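PDB 3PQA: lactaldehyde dehydrogenase, which oxidises lactaldehyde to lactate with NAD, which it prefers to NADP, serving coenzyme F420 biosynthesis as a homotetramer of the aldehyde dehydrogenase family. Local coordinates for residues K26-L31 and L196-G201; M63-Q68 and G100-A105; A259-I264 and V296-V301. All blocks are in the same frame, centred on the assembly; numbering follows the deposited sequence.

Contact 1: residues K26-L31 and L196-G201; sequences KKIPAL and LLTGAG. With SO4 (sulfate ion), chain G.
Thr-198 and Leu-31 carry this contact, each joining a hydrogen bond to apolar packing. The Thr-198 side chain crosses Pro-29 at a slant, and its OG1 donates a short hydrogen bond to Pro-29 O (2.7 Å), arriving from above the carbonyl plane, 38° out of it. With OG1 set between the backbone N and the carbonyl carbon (chi1 55°), the hydroxyl faces 26-31 while CB and CG2 rest against Ile-28 CD1, the nearer carbon being CB at 4.0 Å. A threonine suits the place because it offers a donor and a methyl on neighbouring branches; a valine here would probably leave Pro-29 O without this donor and the end of strand 24-28 less firmly tied. The backbone of Thr-198 is used as well: Leu-31 N donates almost straight to its O (3.0 Å, 178°). The Leu-31 side chain divides its two methyls, CD1 against Thr-198 O at 3.3 Å and CD2 against Leu-197 CD2 at 3.6 Å, the two leucines crossing at about a right angle. Gly-199 has backbone angles at which a side chain would collide with the preceding carbonyl, and a CB would also press on Leu-31 N and Ala-30 CA, so bare glycine lets Ala-30 come close. One water bridges Leu-31 O and Ala-200 N. Further on, Gly-201 N donates to O2 of a sulfate at 3.0 Å, probably from the crystallisation liquor, which His-164 and Ser-167 also hold. The contact thus ties the N-terminal hairpin of strands 14-17 and 24-28 to the loop leaving strand 194-196 of the Rossmann-type sheet, with Ile-28 resting on Ile-174 of helix 171-186 and Thr-198 on Pro-165 of strand 160-165.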
loop_
_atom_site.group_PDB
_atom_site.type_symbol
_atom_site.label_atom_id
_atom_site.label_comp_id
_atom_site.label_asym_id
_atom_site.label_seq_id
_atom_site.Cartn_x
_atom_site.Cartn_y
_atom_site.Cartn_z
ATOM N N LYS B 26 46.257 1.002 14.739
ATOM C CA LYS B 26 46.438 -0.362 15.225
ATOM C C LYS B 26 46.495 -1.356 14.080
ATOM O O LYS B 26 46.412 -0.984 12.911
ATOM C CB LYS B 26 45.332 -0.754 16.201
ATOM C CG LYS B 26 43.925 -0.713 15.613
ATOM C CD LYS B 26 42.958 -1.442 16.513
ATOM C CE LYS B 26 42.849 -0.799 17.888
ATOM N NZ LYS B 26 42.159 -1.738 18.814
ATOM N N LYS B 27 46.655 -2.621 14.443
ATOM C CA LYS B 27 46.699 -3.705 13.489
ATOM C C LYS B 27 45.560 -4.666 13.799
ATOM O O LYS B 27 45.283 -4.968 14.964
ATOM C CB LYS B 27 48.066 -4.402 13.526
ATOM C CG LYS B 27 49.201 -3.589 12.871
ATOM C CD LYS B 27 50.560 -4.297 12.957
ATOM C CE LYS B 27 50.625 -5.565 12.088
ATOM N NZ LYS B 27 50.885 -5.284 10.640
ATOM N N ILE B 28 44.865 -5.106 12.759
ATOM C CA ILE B 28 43.695 -5.953 12.926
ATOM C C ILE B 28 43.849 -7.248 12.124
ATOM O O ILE B 28 44.762 -7.362 11.292
ATOM C CB ILE B 28 42.401 -5.191 12.523
ATOM C CG1 ILE B 28 42.380 -4.903 11.018
ATOM C CG2 ILE B 28 42.260 -3.911 13.346
ATOM C CD1 ILE B 28 41.050 -4.379 10.514
ATOM N N PRO B 29 42.968 -8.240 12.373
ATOM C CA PRO B 29 43.096 -9.488 11.619
ATOM C C PRO B 29 42.773 -9.341 10.127
ATOM O O PRO B 29 41.891 -8.565 9.737
ATOM C CB PRO B 29 42.083 -10.420 12.302
ATOM C CG PRO B 29 41.789 -9.774 13.638
ATOM C CD PRO B 29 41.885 -8.313 13.374
ATOM N N ALA B 30 43.512 -10.075 9.301
ATOM C CA ALA B 30 43.162 -10.216 7.895
ATOM C C ALA B 30 42.947 -11.686 7.602
ATOM O O ALA B 30 43.883 -12.490 7.609
ATOM C CB ALA B 30 44.220 -9.621 6.988
ATOM N N LEU B 31 41.694 -12.037 7.352
ATOM C CA LEU B 31 41.299 -13.409 7.108
ATOM C C LEU B 31 41.779 -13.889 5.747
ATOM O O LEU B 31 41.774 -13.142 4.773
ATOM C CB LEU B 31 39.774 -13.533 7.200
ATOM C CG LEU B 31 39.129 -13.643 8.580
ATOM C CD1 LEU B 31 39.474 -12.468 9.486
ATOM C CD2 LEU B 31 37.626 -13.745 8.402
ATOM N N LEU B 196 31.572 -10.497 11.314
ATOM C CA LEU B 196 32.419 -9.465 10.726
ATOM C C LEU B 196 33.715 -10.103 10.239
ATOM O O LEU B 196 34.435 -10.743 11.016
ATOM C CB LEU B 196 32.698 -8.346 11.732
ATOM C CG LEU B 196 33.397 -7.094 11.185
ATOM C CD1 LEU B 196 32.473 -6.170 10.355
ATOM C CD2 LEU B 196 34.032 -6.317 12.335
ATOM N N LEU B 197 33.981 -9.948 8.947
ATOM C CA LEU B 197 35.135 -10.559 8.292
ATOM C C LEU B 197 36.071 -9.470 7.743
ATOM O O LEU B 197 35.813 -8.871 6.680
ATOM C CB LEU B 197 34.680 -11.506 7.171
ATOM C CG LEU B 197 33.624 -12.571 7.482
ATOM C CD1 LEU B 197 33.429 -13.475 6.273
ATOM C CD2 LEU B 197 34.015 -13.390 8.725
ATOM N N THR B 198 37.148 -9.208 8.486
ATOM C CA THR B 198 38.110 -8.180 8.104
ATOM C C THR B 198 39.220 -8.752 7.243
ATOM O O THR B 198 39.530 -9.945 7.332
ATOM C CB THR B 198 38.701 -7.412 9.329
ATOM O OG1 THR B 198 39.273 -8.331 10.269
ATOM C CG2 THR B 198 37.606 -6.582 10.019
ATOM N N GLY B 199 39.807 -7.904 6.407
ATOM C CA GLY B 199 40.931 -8.317 5.568
ATOM C C GLY B 199 40.888 -7.663 4.208
ATOM O O GLY B 199 40.179 -6.674 4.003
ATOM N N ALA B 200 41.637 -8.231 3.270
ATOM C CA ALA B 200 41.770 -7.670 1.940
ATOM C C ALA B 200 40.471 -7.866 1.166
ATOM O O ALA B 200 39.979 -8.992 1.048
ATOM C CB ALA B 200 42.942 -8.334 1.207
ATOM N N GLY B 201 39.936 -6.764 0.642
ATOM C CA GLY B 201 38.712 -6.807 -0.163
ATOM C C GLY B 201 38.807 -7.830 -1.270
ATOM O O GLY B 201 37.859 -8.558 -1.530
HETATM S S SO4 G . 39.370 -3.247 1.255
HETATM O O1 SO4 G . 39.550 -1.821 1.496
HETATM O O2 SO4 G . 40.653 -3.947 1.335
HETATM O O3 SO4 G . 38.474 -3.777 2.269
HETATM O O4 SO4 G . 38.807 -3.457 -0.071
HETATM O O HOH W 1 42.685 -10.780 3.817
#

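Contact 2: residues M63-Q68 and G100-A105; sequences MNIAKQ and GTFKLA
Residues Met-63, Ile-65 and Ala-66 meet Phe-102 and Lys-103 where two nearly antiparallel helices pass with their local axes 8.2 Å apart and their directions 163° from each other. Ala-66 permits this closeness: its small methyl points at the other helix and touches Lys-103 CG at 3.6 Å, with Phe-102 CB a little farther off. Beside it Ile-65 and Phe-102 form a CH-pi contact of almost ideal geometry. The branch methyl CG2 stands over the centre of the phenyl face, 3.4 Å from the centroid and only 3° off the ring normal, so that all six ring carbons lie at similar distances from it. In Ile-65 this methyl is anti to the backbone N, which leaves the longer branch to run on past the ring, where CD1 reaches Phe-102 CE1 at 4.0 Å. A beta-branched residue suits the site because one branch can sit over the face while the other runs past the ring edge at CE1. Next to Ala-66, Met-63 starts off away from the partner helix, but bends at chi2 and chi3 and swings its thioether back. Its SD then lies 4.1 Å from Lys-103 CG, and CE meets Lys-103 CE at 4.0 Å, the two chains crossing at about a right angle. Lys-103 is extended beyond CG, laying its methylenes on Ala-66 and Met-63. The Phe-102 ring also packs on Ala-148 and Ala-152 of helix 145-156, while Ile-65 packs on helix 171-186, which makes the pair part of the helical layer beside the Rossmann-type sheet. No hydrogen bond joins the two segments: helices 55-71 and 88-111 are held together here by apolar surfaces, the thioether sulfur included, with methionine bending and lysine stretching to fit.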
loop_
_atom_site.group_PDB
_atom_site.type_symbol
_atom_site.label_atom_id
_atom_site.label_comp_id
_atom_site.label_asym_id
_atom_site.label_seq_id
_atom_site.Cartn_x
_atom_site.Cartn_y
_atom_site.Cartn_z
ATOM N N MET B 63 16.540 -2.759 18.824
ATOM C CA MET B 63 16.439 -1.668 19.787
ATOM C C MET B 63 17.650 -1.603 20.710
ATOM O O MET B 63 18.123 -0.508 21.038
ATOM C CB MET B 63 15.139 -1.749 20.591
ATOM C CG MET B 63 13.892 -1.403 19.765
ATOM S SD MET B 63 13.921 0.237 18.994
ATOM C CE MET B 63 13.844 1.311 20.404
ATOM N N ASN B 64 18.166 -2.764 21.097
ATOM C CA ASN B 64 19.323 -2.792 21.983
ATOM C C ASN B 64 20.595 -2.349 21.280
ATOM O O ASN B 64 21.426 -1.700 21.880
ATOM C CB ASN B 64 19.506 -4.148 22.662
ATOM C CG ASN B 64 20.595 -4.115 23.737
ATOM O OD1 ASN B 64 21.677 -4.615 23.528
ATOM N ND2 ASN B 64 20.294 -3.510 24.877
ATOM N N ILE B 65 20.724 -2.670 20.000
ATOM C CA ILE B 65 21.847 -2.160 19.211
ATOM C C ILE B 65 21.777 -0.635 19.186
ATOM O O ILE B 65 22.786 0.049 19.451
ATOM C CB ILE B 65 21.870 -2.768 17.788
ATOM C CG1 ILE B 65 22.293 -4.248 17.858
ATOM C CG2 ILE B 65 22.818 -1.987 16.880
ATOM C CD1 ILE B 65 22.029 -5.041 16.605
ATOM N N ALA B 66 20.590 -0.097 18.902
ATOM C CA ALA B 66 20.405 1.351 18.919
ATOM C C ALA B 66 20.764 1.946 20.279
ATOM O O ALA B 66 21.413 2.991 20.356
ATOM C CB ALA B 66 18.980 1.722 18.543
ATOM N N LYS B 67 20.329 1.285 21.354
ATOM C CA LYS B 67 20.607 1.780 22.695
ATOM C C LYS B 67 22.112 1.841 22.951
ATOM O O LYS B 67 22.619 2.845 23.450
ATOM C CB LYS B 67 19.905 0.927 23.751
ATOM C CG LYS B 67 20.081 1.437 25.175
ATOM C CD LYS B 67 19.205 0.665 26.133
ATOM C CE LYS B 67 19.530 1.017 27.580
ATOM N NZ LYS B 67 20.694 0.229 28.107
ATOM N N GLN B 68 22.826 0.776 22.601
ATOM C CA GLN B 68 24.287 0.751 22.797
ATOM C C GLN B 68 25.045 1.819 21.999
ATOM O O GLN B 68 25.999 2.424 22.513
ATOM C CB GLN B 68 24.863 -0.606 22.450
ATOM C CG GLN B 68 24.464 -1.741 23.388
ATOM C CD GLN B 68 25.126 -3.015 22.954
ATOM O OE1 GLN B 68 26.349 -3.134 23.012
ATOM N NE2 GLN B 68 24.335 -3.956 22.456
ATOM N N GLY B 100 19.025 5.946 14.415
ATOM C CA GLY B 100 17.739 6.005 13.714
ATOM C C GLY B 100 17.482 4.821 12.785
ATOM O O GLY B 100 16.364 4.304 12.717
ATOM N N THR B 101 18.520 4.382 12.077
ATOM C CA THR B 101 18.405 3.265 11.144
ATOM C C THR B 101 18.068 1.962 11.867
ATOM O O THR B 101 17.206 1.203 11.419
ATOM C CB THR B 101 19.710 3.148 10.323
ATOM O OG1 THR B 101 19.854 4.355 9.572
ATOM C CG2 THR B 101 19.681 1.961 9.368
ATOM N N PHE B 102 18.762 1.691 12.977
ATOM C CA PHE B 102 18.432 0.504 13.764
ATOM C C PHE B 102 17.022 0.581 14.347
ATOM O O PHE B 102 16.297 -0.412 14.332
ATOM C CB PHE B 102 19.516 0.204 14.814
ATOM C CG PHE B 102 20.691 -0.552 14.248
ATOM C CD1 PHE B 102 20.597 -1.923 14.000
ATOM C CD2 PHE B 102 21.886 0.111 13.934
ATOM C CE1 PHE B 102 21.687 -2.634 13.455
ATOM C CE2 PHE B 102 22.966 -0.588 13.390
ATOM C CZ PHE B 102 22.864 -1.957 13.151
ATOM N N LYS B 103 16.623 1.759 14.831
ATOM C CA LYS B 103 15.264 1.913 15.377
ATOM C C LYS B 103 14.150 1.747 14.344
ATOM O O LYS B 103 13.104 1.171 14.642
ATOM C CB LYS B 103 15.107 3.239 16.101
ATOM C CG LYS B 103 15.959 3.325 17.334
ATOM C CD LYS B 103 15.665 4.570 18.123
ATOM C CE LYS B 103 16.260 4.411 19.517
ATOM N NZ LYS B 103 15.845 5.534 20.409
ATOM N N LEU B 104 14.388 2.240 13.136
ATOM C CA LEU B 104 13.422 2.115 12.057
ATOM C C LEU B 104 13.265 0.665 11.626
ATOM O O LEU B 104 12.155 0.208 11.325
ATOM C CB LEU B 104 13.804 2.998 10.864
ATOM C CG LEU B 104 12.663 3.288 9.885
ATOM C CD1 LEU B 104 11.475 3.922 10.591
ATOM C CD2 LEU B 104 13.150 4.192 8.754
ATOM N N ALA B 105 14.376 -0.074 11.596
ATOM C CA ALA B 105 14.281 -1.498 11.310
ATOM C C ALA B 105 13.436 -2.227 12.359
ATOM O O ALA B 105 12.620 -3.087 12.008
ATOM C CB ALA B 105 15.660 -2.105 11.236
#

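Contact 3: residues A259-I264 and V296-V301; sequences AVNALI and VNKAKV
The carboxamide of Asn-261 is the flat group of this contact, and it meets Lys-298 by its oxygen end; nothing of 296-301 lies over either face. Its OD1 is 3.7 Å from Lys-298 NZ, and CE of the same lysine is equally near, the two side chains crossing at a slant. This is too long for a hydrogen bond, so any attraction between amide oxygen and ammonium group is probably weak, as fits two polar ends exposed to solvent. Nearer its backbone the same lysine behaves as a hydrocarbon. Its bend at chi2 (-74°) turns the chain over helix 256-268, where CG rests on Val-260 CG1 at 3.7 Å and CB on Ile-264 CG1 at 3.8 Å, each of these residues meeting it at about a right angle. A long chain with a charged tip is well suited here, since its carbons roof the two branched residues while the tip reaches the surface. The same branch of Ile-264 runs on beyond the lysine, and its terminal CD1 touches Ala-299 N at 3.6 Å and Ala-299 CB at 3.8 Å. The small alanine admits that methyl; the local axes, 10.1 Å apart and crossing at -45°, are spanned by the longer isoleucine and lysine. In the fold, helix 256-268 makes the crossover between parallel strands 246-250 and 278-284 of the catalytic domain, with Leu-263 lying on Val-250 and on Phe-400 of strand 396-400. Helix 288-300 packs against it at a slant, offering Phe-291 and Met-294 to Val-260 and Phe-295 to Ile-264, and Ala-299 also packs on Leu-342 of strand 339-342.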
loop_
_atom_site.group_PDB
_atom_site.type_symbol
_atom_site.label_atom_id
_atom_site.label_comp_id
_atom_site.label_asym_id
_atom_site.label_seq_id
_atom_site.Cartn_x
_atom_site.Cartn_y
_atom_site.Cartn_z
ATOM N N ALA B 259 21.341 28.722 -3.102
ATOM C CA ALA B 259 22.028 27.766 -3.959
ATOM C C ALA B 259 23.501 27.626 -3.538
ATOM O O ALA B 259 24.023 26.515 -3.413
ATOM C CB ALA B 259 21.916 28.162 -5.406
ATOM N N VAL B 260 24.155 28.757 -3.295
ATOM C CA VAL B 260 25.547 28.745 -2.856
ATOM C C VAL B 260 25.709 27.983 -1.537
ATOM O O VAL B 260 26.580 27.115 -1.429
ATOM C CB VAL B 260 26.131 30.174 -2.757
ATOM C CG1 VAL B 260 27.495 30.160 -2.087
ATOM C CG2 VAL B 260 26.225 30.788 -4.151
ATOM N N ASN B 261 24.886 28.308 -0.544
ATOM C CA ASN B 261 24.964 27.606 0.734
ATOM C C ASN B 261 24.753 26.105 0.569
ATOM O O ASN B 261 25.531 25.307 1.099
ATOM C CB ASN B 261 24.000 28.221 1.759
ATOM C CG ASN B 261 24.427 29.622 2.171
ATOM O OD1 ASN B 261 25.600 29.997 2.030
ATOM N ND2 ASN B 261 23.481 30.408 2.676
ATOM N N ALA B 262 23.738 25.735 -0.211
ATOM C CA ALA B 262 23.421 24.319 -0.427
ATOM C C ALA B 262 24.553 23.626 -1.155
ATOM O O ALA B 262 24.876 22.474 -0.834
ATOM C CB ALA B 262 22.108 24.157 -1.204
ATOM N N LEU B 263 25.163 24.322 -2.119
ATOM C CA LEU B 263 26.211 23.703 -2.934
ATOM C C LEU B 263 27.555 23.646 -2.229
ATOM O O LEU B 263 28.355 22.759 -2.516
ATOM C CB LEU B 263 26.317 24.351 -4.324
ATOM C CG LEU B 263 25.119 24.059 -5.244
ATOM C CD1 LEU B 263 25.061 25.059 -6.397
ATOM C CD2 LEU B 263 25.153 22.615 -5.786
ATOM N N ILE B 264 27.801 24.583 -1.316
ATOM C CA ILE B 264 28.988 24.512 -0.446
ATOM C C ILE B 264 28.941 23.228 0.381
ATOM O O ILE B 264 29.913 22.485 0.412
ATOM C CB ILE B 264 29.152 25.788 0.444
ATOM C CG1 ILE B 264 29.620 26.969 -0.411
ATOM C CG2 ILE B 264 30.106 25.539 1.618
ATOM C CD1 ILE B 264 31.072 26.853 -0.933
ATOM N N VAL B 296 33.070 30.721 -4.689
ATOM C CA VAL B 296 34.492 30.746 -4.325
ATOM C C VAL B 296 34.705 31.433 -2.963
ATOM O O VAL B 296 35.421 30.915 -2.104
ATOM C CB VAL B 296 35.337 31.424 -5.433
ATOM C CG1 VAL B 296 36.752 31.708 -4.951
ATOM C CG2 VAL B 296 35.362 30.560 -6.700
ATOM N N ASN B 297 34.045 32.575 -2.755
ATOM C CA ASN B 297 34.179 33.338 -1.505
ATOM C C ASN B 297 33.785 32.562 -0.253
ATOM O O ASN B 297 34.438 32.681 0.779
ATOM C CB ASN B 297 33.404 34.659 -1.566
ATOM C CG ASN B 297 34.128 35.717 -2.362
ATOM O OD1 ASN B 297 35.268 35.515 -2.786
ATOM N ND2 ASN B 297 33.472 36.854 -2.575
ATOM N N LYS B 298 32.719 31.768 -0.357
ATOM C CA LYS B 298 32.259 30.943 0.752
ATOM C C LYS B 298 33.179 29.739 0.943
ATOM O O LYS B 298 33.414 29.307 2.070
ATOM C CB LYS B 298 30.800 30.501 0.545
ATOM C CG LYS B 298 29.758 31.643 0.493
ATOM C CD LYS B 298 29.461 32.275 1.855
ATOM C CE LYS B 298 28.018 32.798 1.898
ATOM N NZ LYS B 298 27.476 32.906 3.294
ATOM N N ALA B 299 33.715 29.212 -0.153
ATOM C CA ALA B 299 34.622 28.067 -0.082
ATOM C C ALA B 299 35.979 28.443 0.518
ATOM O O ALA B 299 36.621 27.619 1.173
ATOM C CB ALA B 299 34.811 27.450 -1.457
ATOM N N LYS B 300 36.402 29.682 0.263
ATOM C CA LYS B 300 37.641 30.269 0.809
ATOM C C LYS B 300 37.787 30.235 2.319
ATOM O O LYS B 300 38.899 30.130 2.837
ATOM C CB LYS B 300 37.737 31.744 0.406
ATOM C CG LYS B 300 38.409 31.994 -0.889
ATOM C CD LYS B 300 38.627 33.493 -1.058
ATOM C CE LYS B 300 39.236 33.803 -2.410
ATOM N NZ LYS B 300 39.288 35.273 -2.636
ATOM N N VAL B 301 36.669 30.374 3.021
ATOM C CA VAL B 301 36.692 30.555 4.467
ATOM C C VAL B 301 36.488 29.243 5.231
ATOM O O VAL B 301 36.424 29.244 6.454
ATOM C CB VAL B 301 35.682 31.650 4.931
ATOM C CG1 VAL B 301 35.998 32.985 4.258
ATOM C CG2 VAL B 301 34.243 31.226 4.663
#

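Contacts 1 and 2 belong to the N-terminal half of the chain: the helices of contact 2 lie within the span of sequence that contact 1 brackets, and helix 171-186 touches both. Their centres are 26 Å apart and their nearest atoms about 11 Å, so they do not touch. Contact 3 follows later, in the catalytic domain, with its centre 39 Å from that of contact 1 and 35 Å from that of contact 2. The sulfate sits at contact 1, bound by Gly-201 N. All three contacts lie away from the residues assigned by similarity to NAD binding, Gly-221 to Gly-226, and to the active site, Glu-241 and Cys-275.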